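Local coordinates for allantoin racemase (Pseudomonas fluorescens, PDB 5LG5), which interconverts the two enantiomers of allantoin and probably also racemises other 5-monosubstituted hydantoins, at residues M1-S13 against V61-G75. Residues are numbered along the deposited sequence; the frame is centred on the assembly and turned at random.
Sequences MRILVVNVNTTAS and VMAYDQPFDAVIQAG
Leu4 reaches out from strand 2-7 and sets one methyl on each of two aromatic rings of 61-75, CD2 on Phe68 and CD1 on Tyr64. CD2 sits over the centre of the Phe68 ring, 3.4 Å from the centroid and 8° off the normal, a CH-pi contact; CD1 makes a second one on a face of Tyr64, displaced toward the rim, 3.8 Å from CE2. Phe68 reaches this place with CG between its backbone N and carbonyl carbon (chi1 56°), which turns a ring face to Leu4 CD2. Val6 CG2 meets Val61 CG2 at 3.7 Å, extending the apolar layer toward helix 47-63, whose Val57 also touches Val6.

On the other face of the sheet, Val5 and Ile72 lie side by side and point the same way, while Ile72 CG1 packs on Ile3 CG2 (3.8 Å) and Ala74 CB on Val5 CG1; Ile18 of helix 12-25 covers Val5 and Ala74.

Where the strands begin, polar groups tie the segments together. Asp69 OD2 takes the Arg2 N-H on its anti lone pair (2.7 Å, nearly straight), and Asp69 N returns a bond to Arg2 O. The Arg2 chain, bent at chi3 (-72°), brings NH1 to Pro67 O at 2.7 Å with the acceptor close to the guanidinium plane, leaving NH2 to a salt bridge with Glu31. At the far end, one water donates to both Asn7 OD1 and Ala74 O, and OD1 also closes an Asx turn on Asn9 N, while ND2 bonds Thr15.

Between these ends run regular parallel backbone bonds, Leu4 to Ala70 and Ile72, and Val6 to Ile72 and Ala74. Strands 2-7 and 70-74, linked by helix 12-25, strand 31-35 and helix 47-63, form the centre of a 2-1-3-4 parallel sheet with helices on both faces, the alpha/beta architecture of the Asp/Glu/hydantoin racemases.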
ATOM      1  N   MET E   1     -32.259  16.243  19.805  1.00 18.77           N
ATOM      2  CA  MET E   1     -32.027  15.100  18.937  1.00 17.58           C
ATOM      3  C   MET E   1     -31.933  13.855  19.797  1.00 15.66           C
ATOM      4  O   MET E   1     -31.604  13.931  20.988  1.00 20.04           O
ATOM      5  CB  MET E   1     -30.748  15.295  18.096  1.00 18.11           C
ATOM      6  CG  MET E   1     -29.429  15.052  18.840  1.00 21.58           C
ATOM      7  SD  MET E   1     -27.971  15.213  17.781  1.00 15.01           S
ATOM      8  CE  MET E   1     -27.913  16.989  17.496  1.00 13.49           C
ATOM      9  N   ARG E   2     -32.226  12.706  19.203  1.00 18.96           N
ATOM     10  CA  ARG E   2     -32.082  11.437  19.906  1.00 17.28           C
ATOM     11  C   ARG E   2     -31.074  10.529  19.212  1.00 17.08           C
ATOM     12  O   ARG E   2     -31.182  10.260  18.010  1.00 13.07           O
ATOM     13  CB  ARG E   2     -33.427  10.715  20.050  1.00 15.76           C
ATOM     14  CG  ARG E   2     -33.276   9.327  20.676  1.00 20.21           C
ATOM     15  CD  ARG E   2     -34.613   8.611  20.831  1.00 26.55           C
ATOM     16  NE  ARG E   2     -35.417   9.212  21.892  1.00 27.17           N
ATOM     17  CZ  ARG E   2     -36.598   9.787  21.698  1.00 33.29           C
ATOM     18  NH1 ARG E   2     -37.123   9.834  20.477  1.00 25.18           N
ATOM     19  NH2 ARG E   2     -37.247  10.317  22.725  1.00 30.94           N
ATOM     20  N   ILE E   3     -30.096  10.063  19.983  1.00 16.24           N
ATOM     21  CA  ILE E   3     -29.077   9.165  19.465  1.00 13.06           C
ATOM     22  C   ILE E   3     -29.156   7.840  20.192  1.00 16.45           C
ATOM     23  O   ILE E   3     -29.096   7.807  21.426  1.00 16.42           O
ATOM     24  CB  ILE E   3     -27.652   9.758  19.643  1.00 11.97           C
ATOM     25  CG1 ILE E   3     -27.572  11.163  19.027  1.00 13.71           C
ATOM     26  CG2 ILE E   3     -26.598   8.863  19.036  1.00  9.01           C
ATOM     27  CD1 ILE E   3     -26.207  11.811  19.187  1.00 11.09           C
ATOM     28  N   LEU E   4     -29.342   6.757  19.436  1.00 14.07           N
ATOM     29  CA  LEU E   4     -29.259   5.410  19.990  1.00 16.42           C
ATOM     30  C   LEU E   4     -27.797   5.046  20.118  1.00 16.62           C
ATOM     31  O   LEU E   4     -27.012   5.280  19.202  1.00 12.01           O
ATOM     32  CB  LEU E   4     -29.973   4.360  19.127  1.00 14.56           C
ATOM     33  CG  LEU E   4     -31.502   4.244  19.037  1.00 19.65           C
ATOM     34  CD1 LEU E   4     -32.229   5.494  19.480  1.00 20.81           C
ATOM     35  CD2 LEU E   4     -31.953   3.801  17.655  1.00 18.34           C
ATOM     36  N   VAL E   5     -27.437   4.536  21.289  1.00 11.93           N
ATOM     37  CA  VAL E   5     -26.111   4.037  21.548  1.00 12.83           C
ATOM     38  C   VAL E   5     -26.263   2.557  21.848  1.00 14.70           C
ATOM     39  O   VAL E   5     -26.777   2.188  22.897  1.00 15.63           O
ATOM     40  CB  VAL E   5     -25.482   4.801  22.708  1.00 13.66           C
ATOM     41  CG1 VAL E   5     -24.048   4.346  22.941  1.00 15.45           C
ATOM     42  CG2 VAL E   5     -25.524   6.292  22.394  1.00 13.72           C
ATOM     43  N   VAL E   6     -25.855   1.712  20.906  1.00 15.69           N
ATOM     44  CA  VAL E   6     -26.175   0.295  20.981  1.00 10.54           C
ATOM     45  C   VAL E   6     -24.970  -0.537  21.375  1.00 11.97           C
ATOM     46  O   VAL E   6     -23.933  -0.525  20.713  1.00 15.28           O
ATOM     47  CB  VAL E   6     -26.747  -0.214  19.646  1.00 12.10           C
ATOM     48  CG1 VAL E   6     -27.318  -1.605  19.818  1.00 10.80           C
ATOM     49  CG2 VAL E   6     -27.828   0.730  19.157  1.00 13.28           C
ATOM     50  N   ASN E   7     -25.102  -1.230  22.493  1.00 12.23           N
ATOM     51  CA  ASN E   7     -24.083  -2.158  22.942  1.00 13.03           C
ATOM     52  C   ASN E   7     -24.023  -3.282  21.913  1.00 14.74           C
ATOM     53  O   ASN E   7     -25.048  -3.630  21.314  1.00 15.18           O
ATOM     54  CB  ASN E   7     -24.489  -2.686  24.315  1.00 17.27           C
ATOM     55  CG  ASN E   7     -23.392  -3.478  25.008  1.00 16.91           C
ATOM     56  OD1 ASN E   7     -22.304  -3.700  24.466  1.00 14.61           O
ATOM     57  ND2 ASN E   7     -23.696  -3.934  26.220  1.00 14.50           N
ATOM     58  N   VAL E   8     -22.848  -3.850  21.675  1.00 15.23           N
ATOM     59  CA  VAL E   8     -22.773  -4.945  20.714  1.00 12.55           C
ATOM     60  C   VAL E   8     -23.020  -6.254  21.438  1.00 16.50           C
ATOM     61  O   VAL E   8     -23.389  -7.266  20.816  1.00 17.29           O
ATOM     62  CB  VAL E   8     -21.419  -5.010  19.980  1.00 14.94           C
ATOM     63  CG1 VAL E   8     -21.309  -3.867  18.955  1.00 14.76           C
ATOM     64  CG2 VAL E   8     -20.267  -4.951  20.985  1.00 16.20           C
ATOM     65  N   ASN E   9     -22.834  -6.232  22.754  1.00 14.60           N
ATOM     66  CA  ASN E   9     -23.075  -7.428  23.551  1.00 14.35           C
ATOM     67  C   ASN E   9     -24.373  -7.346  24.343  1.00 16.08           C
ATOM     68  O   ASN E   9     -25.065  -6.325  24.318  1.00 17.35           O
ATOM     69  CB  ASN E   9     -21.866  -7.778  24.454  1.00 14.17           C
ATOM     70  CG  ASN E   9     -21.660  -6.798  25.599  1.00 16.45           C
ATOM     71  OD1 ASN E   9     -22.558  -6.592  26.427  1.00 17.07           O
ATOM     72  ND2 ASN E   9     -20.442  -6.250  25.705  1.00 12.76           N
ATOM     73  N   THR E  10     -24.716  -8.426  25.032  1.00 18.47           N
ATOM     74  CA  THR E  10     -26.008  -8.501  25.718  1.00 18.86           C
ATOM     75  C   THR E  10     -25.957  -8.218  27.223  1.00 21.33           C
ATOM     76  O   THR E  10     -26.930  -8.460  27.946  1.00 18.75           O
ATOM     77  CB  THR E  10     -26.647  -9.864  25.492  1.00 20.78           C
ATOM     78  OG1 THR E  10     -25.702 -10.888  25.842  1.00 18.64           O
ATOM     79  CG2 THR E  10     -27.022 -10.002  24.030  1.00 16.89           C
ATOM     80  N   THR E  11     -24.816  -7.734  27.694  1.00 16.57           N
ATOM     81  CA  THR E  11     -24.668  -7.408  29.103  1.00 20.10           C
ATOM     82  C   THR E  11     -25.189  -6.002  29.366  1.00 22.21           C
ATOM     83  O   THR E  11     -24.513  -5.015  29.052  1.00 17.05           O
ATOM     84  CB  THR E  11     -23.212  -7.542  29.537  1.00 19.66           C
ATOM     85  OG1 THR E  11     -22.779  -8.881  29.253  1.00 20.62           O
ATOM     86  CG2 THR E  11     -23.055  -7.246  31.029  1.00 20.65           C
ATOM     87  N   ALA E  12     -26.390  -5.915  29.937  1.00 18.95           N
ATOM     88  CA  ALA E  12     -27.061  -4.623  30.115  1.00 19.27           C
ATOM     89  C   ALA E  12     -26.269  -3.652  30.989  1.00 19.64           C
ATOM     90  O   ALA E  12     -26.342  -2.443  30.790  1.00 20.73           O
ATOM     91  CB  ALA E  12     -28.468  -4.817  30.673  1.00 25.19           C
ATOM     92  N   SER E  13     -25.487  -4.174  31.932  1.00 25.62           N
ATOM     93  CA  SER E  13     -24.696  -3.296  32.795  1.00 24.28           C
ATOM     94  C   SER E  13     -23.657  -2.553  31.960  1.00 21.66           C
ATOM     95  O   SER E  13     -23.295  -1.413  32.248  1.00 18.33           O
ATOM     96  CB  SER E  13     -24.028  -4.072  33.936  1.00 21.96           C
ATOM     97  OG  SER E  13     -23.007  -4.934  33.465  1.00 25.98           O
ATOM     98  N   VAL E  61     -31.954  -2.261  16.548  1.00 15.32           N
ATOM     99  CA  VAL E  61     -32.200  -0.917  16.058  1.00 13.28           C
ATOM    100  C   VAL E  61     -33.485  -0.860  15.229  1.00 14.84           C
ATOM    101  O   VAL E  61     -34.272   0.083  15.346  1.00 14.91           O
ATOM    102  CB  VAL E  61     -30.976  -0.397  15.265  1.00 13.48           C
ATOM    103  CG1 VAL E  61     -31.307   0.910  14.537  1.00 12.95           C
ATOM    104  CG2 VAL E  61     -29.765  -0.253  16.216  1.00  9.91           C
ATOM    105  N   MET E  62     -33.679  -1.867  14.390  1.00 13.48           N
ATOM    106  CA  MET E  62     -34.896  -1.959  13.577  1.00 19.10           C
ATOM    107  C   MET E  62     -36.141  -2.153  14.446  1.00 17.25           C
ATOM    108  O   MET E  62     -37.226  -1.693  14.104  1.00 22.98           O
ATOM    109  CB  MET E  62     -34.783  -3.090  12.550  1.00 11.54           C
ATOM    110  CG  MET E  62     -33.764  -2.831  11.429  1.00 19.31           C
ATOM    111  SD  MET E  62     -33.963  -1.245  10.587  1.00 27.39           S
ATOM    112  CE  MET E  62     -32.706  -0.321  11.396  1.00 14.68           C
ATOM    113  N   ALA E  63     -35.983  -2.868  15.549  1.00 18.28           N
ATOM    114  CA  ALA E  63     -37.069  -3.042  16.519  1.00 19.59           C
ATOM    115  C   ALA E  63     -37.420  -1.780  17.308  1.00 22.63           C
ATOM    116  O   ALA E  63     -38.476  -1.722  17.931  1.00 28.15           O
ATOM    117  CB  ALA E  63     -36.743  -4.181  17.476  1.00 21.04           C
ATOM    118  N   TYR E  64     -36.528  -0.788  17.316  1.00 23.72           N
ATOM    119  CA  TYR E  64     -36.782   0.461  18.043  1.00 22.42           C
ATOM    120  C   TYR E  64     -37.862   1.285  17.343  1.00 24.37           C
ATOM    121  O   TYR E  64     -37.677   1.705  16.192  1.00 21.76           O
ATOM    122  CB  TYR E  64     -35.509   1.287  18.212  1.00 19.75           C
ATOM    123  CG  TYR E  64     -35.659   2.453  19.159  1.00 20.93           C
ATOM    124  CD1 TYR E  64     -35.639   2.258  20.540  1.00 20.46           C
ATOM    125  CD2 TYR E  64     -35.852   3.740  18.684  1.00 17.81           C
ATOM    126  CE1 TYR E  64     -35.772   3.323  21.415  1.00 18.93           C
ATOM    127  CE2 TYR E  64     -35.990   4.814  19.553  1.00 20.06           C
ATOM    128  CZ  TYR E  64     -35.949   4.592  20.917  1.00 19.89           C
ATOM    129  OH  TYR E  64     -36.083   5.644  21.785  1.00 20.29           O
ATOM    130  N   ASP E  65     -38.954   1.554  18.056  1.00 28.12           N
ATOM    131  CA  ASP E  65     -40.146   2.196  17.478  1.00 28.21           C
ATOM    132  C   ASP E  65     -40.309   3.711  17.640  1.00 27.33           C
ATOM    133  O   ASP E  65     -41.207   4.307  17.048  1.00 30.18           O
ATOM    134  CB  ASP E  65     -41.414   1.462  17.942  1.00 29.60           C
ATOM    135  CG  ASP E  65     -41.577   0.113  17.269  1.00 38.37           C
ATOM    136  OD1 ASP E  65     -42.155  -0.810  17.888  1.00 51.69           O
ATOM    137  OD2 ASP E  65     -41.114  -0.023  16.115  1.00 39.01           O
ATOM    138  N   GLN E  66     -39.479   4.331  18.465  1.00 24.64           N
ATOM    139  CA  GLN E  66     -39.525   5.781  18.611  1.00 27.75           C
ATOM    140  C   GLN E  66     -38.522   6.477  17.684  1.00 27.10           C
ATOM    141  O   GLN E  66     -37.565   5.851  17.221  1.00 24.83           O
ATOM    142  CB  GLN E  66     -39.371   6.184  20.087  1.00 30.91           C
ATOM    143  CG  GLN E  66     -40.626   5.841  20.911  1.00 38.17           C
ATOM    144  CD  GLN E  66     -40.384   4.841  22.037  1.00 47.58           C
ATOM    145  OE1 GLN E  66     -39.418   4.958  22.796  1.00 50.84           O
ATOM    146  NE2 GLN E  66     -41.276   3.858  22.157  1.00 44.45           N
ATOM    147  N   PRO E  67     -38.779   7.760  17.360  1.00 27.65           N
ATOM    148  CA  PRO E  67     -37.880   8.500  16.460  1.00 28.06           C
ATOM    149  C   PRO E  67     -36.446   8.633  16.976  1.00 24.09           C
ATOM    150  O   PRO E  67     -36.235   8.646  18.188  1.00 20.41           O
ATOM    151  CB  PRO E  67     -38.536   9.888  16.362  1.00 26.55           C
ATOM    152  CG  PRO E  67     -39.978   9.684  16.783  1.00 25.30           C
ATOM    153  CD  PRO E  67     -39.958   8.554  17.764  1.00 26.10           C
ATOM    154  N   PHE E  68     -35.479   8.683  16.057  1.00 19.24           N
ATOM    155  CA  PHE E  68     -34.073   8.916  16.405  1.00 14.67           C
ATOM    156  C   PHE E  68     -33.323   9.545  15.227  1.00 17.26           C
ATOM    157  O   PHE E  68     -33.751   9.429  14.069  1.00 17.87           O
ATOM    158  CB  PHE E  68     -33.379   7.636  16.908  1.00 17.52           C
ATOM    159  CG  PHE E  68     -33.452   6.460  15.954  1.00 18.58           C
ATOM    160  CD1 PHE E  68     -32.404   6.193  15.072  1.00 17.77           C
ATOM    161  CD2 PHE E  68     -34.552   5.609  15.962  1.00 16.95           C
ATOM    162  CE1 PHE E  68     -32.467   5.097  14.190  1.00 16.94           C
ATOM    163  CE2 PHE E  68     -34.627   4.517  15.096  1.00 19.70           C
ATOM    164  CZ  PHE E  68     -33.575   4.253  14.207  1.00 16.99           C
ATOM    165  N   ASP E  69     -32.230  10.244  15.530  1.00 13.14           N
ATOM    166  CA  ASP E  69     -31.562  11.077  14.538  1.00 13.81           C
ATOM    167  C   ASP E  69     -30.206  10.549  14.122  1.00 11.88           C
ATOM    168  O   ASP E  69     -29.645  11.009  13.141  1.00 11.96           O
ATOM    169  CB  ASP E  69     -31.413  12.506  15.053  1.00 11.21           C
ATOM    170  CG  ASP E  69     -32.728  13.096  15.480  1.00 16.25           C
ATOM    171  OD1 ASP E  69     -33.445  13.627  14.607  1.00 19.24           O
ATOM    172  OD2 ASP E  69     -33.054  12.987  16.691  1.00 17.36           O
ATOM    173  N   ALA E  70     -29.686   9.603  14.895  1.00 12.17           N
ATOM    174  CA  ALA E  70     -28.388   9.020  14.639  1.00 12.35           C
ATOM    175  C   ALA E  70     -28.279   7.760  15.461  1.00 14.04           C
ATOM    176  O   ALA E  70     -29.050   7.555  16.408  1.00 14.41           O
ATOM    177  CB  ALA E  70     -27.269  10.004  15.008  1.00  9.64           C
ATOM    178  N   VAL E  71     -27.336   6.902  15.086  1.00  9.73           N
ATOM    179  CA  VAL E  71     -27.101   5.669  15.813  1.00  9.05           C
ATOM    180  C   VAL E  71     -25.616   5.483  16.024  1.00 11.80           C
ATOM    181  O   VAL E  71     -24.810   5.679  15.100  1.00 10.61           O
ATOM    182  CB  VAL E  71     -27.674   4.431  15.070  1.00 13.04           C
ATOM    183  CG1 VAL E  71     -27.257   3.142  15.787  1.00  9.85           C
ATOM    184  CG2 VAL E  71     -29.203   4.518  14.955  1.00  7.67           C
ATOM    185  N   ILE E  72     -25.245   5.136  17.251  1.00 11.28           N
ATOM    186  CA  ILE E  72     -23.860   4.809  17.570  1.00  9.72           C
ATOM    187  C   ILE E  72     -23.756   3.339  17.876  1.00 11.20           C
ATOM    188  O   ILE E  72     -24.497   2.833  18.730  1.00 11.98           O
ATOM    189  CB  ILE E  72     -23.327   5.578  18.785  1.00 10.78           C
ATOM    190  CG1 ILE E  72     -23.236   7.079  18.504  1.00  8.89           C
ATOM    191  CG2 ILE E  72     -21.951   5.043  19.170  1.00 10.90           C
ATOM    192  CD1 ILE E  72     -22.908   7.900  19.766  1.00  9.06           C
ATOM    193  N   GLN E  73     -22.859   2.646  17.179  1.00  9.48           N
ATOM    194  CA  GLN E  73     -22.587   1.260  17.504  1.00  9.65           C
ATOM    195  C   GLN E  73     -21.405   1.200  18.463  1.00 15.39           C
ATOM    196  O   GLN E  73     -20.271   1.539  18.103  1.00 10.28           O
ATOM    197  CB  GLN E  73     -22.344   0.417  16.248  1.00 12.62           C
ATOM    198  CG  GLN E  73     -21.965  -1.016  16.581  1.00 16.50           C
ATOM    199  CD  GLN E  73     -22.158  -1.968  15.426  1.00 19.16           C
ATOM    200  OE1 GLN E  73     -23.155  -1.900  14.707  1.00 24.04           O
ATOM    201  NE2 GLN E  73     -21.208  -2.870  15.245  1.00 22.68           N
ATOM    202  N   ALA E  74     -21.693   0.785  19.695  1.00 13.47           N
ATOM    203  CA  ALA E  74     -20.735   0.893  20.786  1.00 15.94           C
ATOM    204  C   ALA E  74     -20.047  -0.430  21.022  1.00 19.11           C
ATOM    205  O   ALA E  74     -20.257  -1.087  22.048  1.00 25.28           O
ATOM    206  CB  ALA E  74     -21.424   1.361  22.061  1.00 19.53           C
ATOM    207  N   GLY E  75     -19.253  -0.841  20.052  1.00 16.73           N
ATOM    208  CA  GLY E  75     -18.404  -2.001  20.221  1.00 16.65           C
ATOM    209  C   GLY E  75     -17.144  -1.724  19.442  1.00 22.54           C
ATOM    210  O   GLY E  75     -17.190  -1.069  18.394  1.00 21.00           O
TER
HETATM  211  O   HOH W   1     -19.839  -3.120  24.298  1.00 20.87           O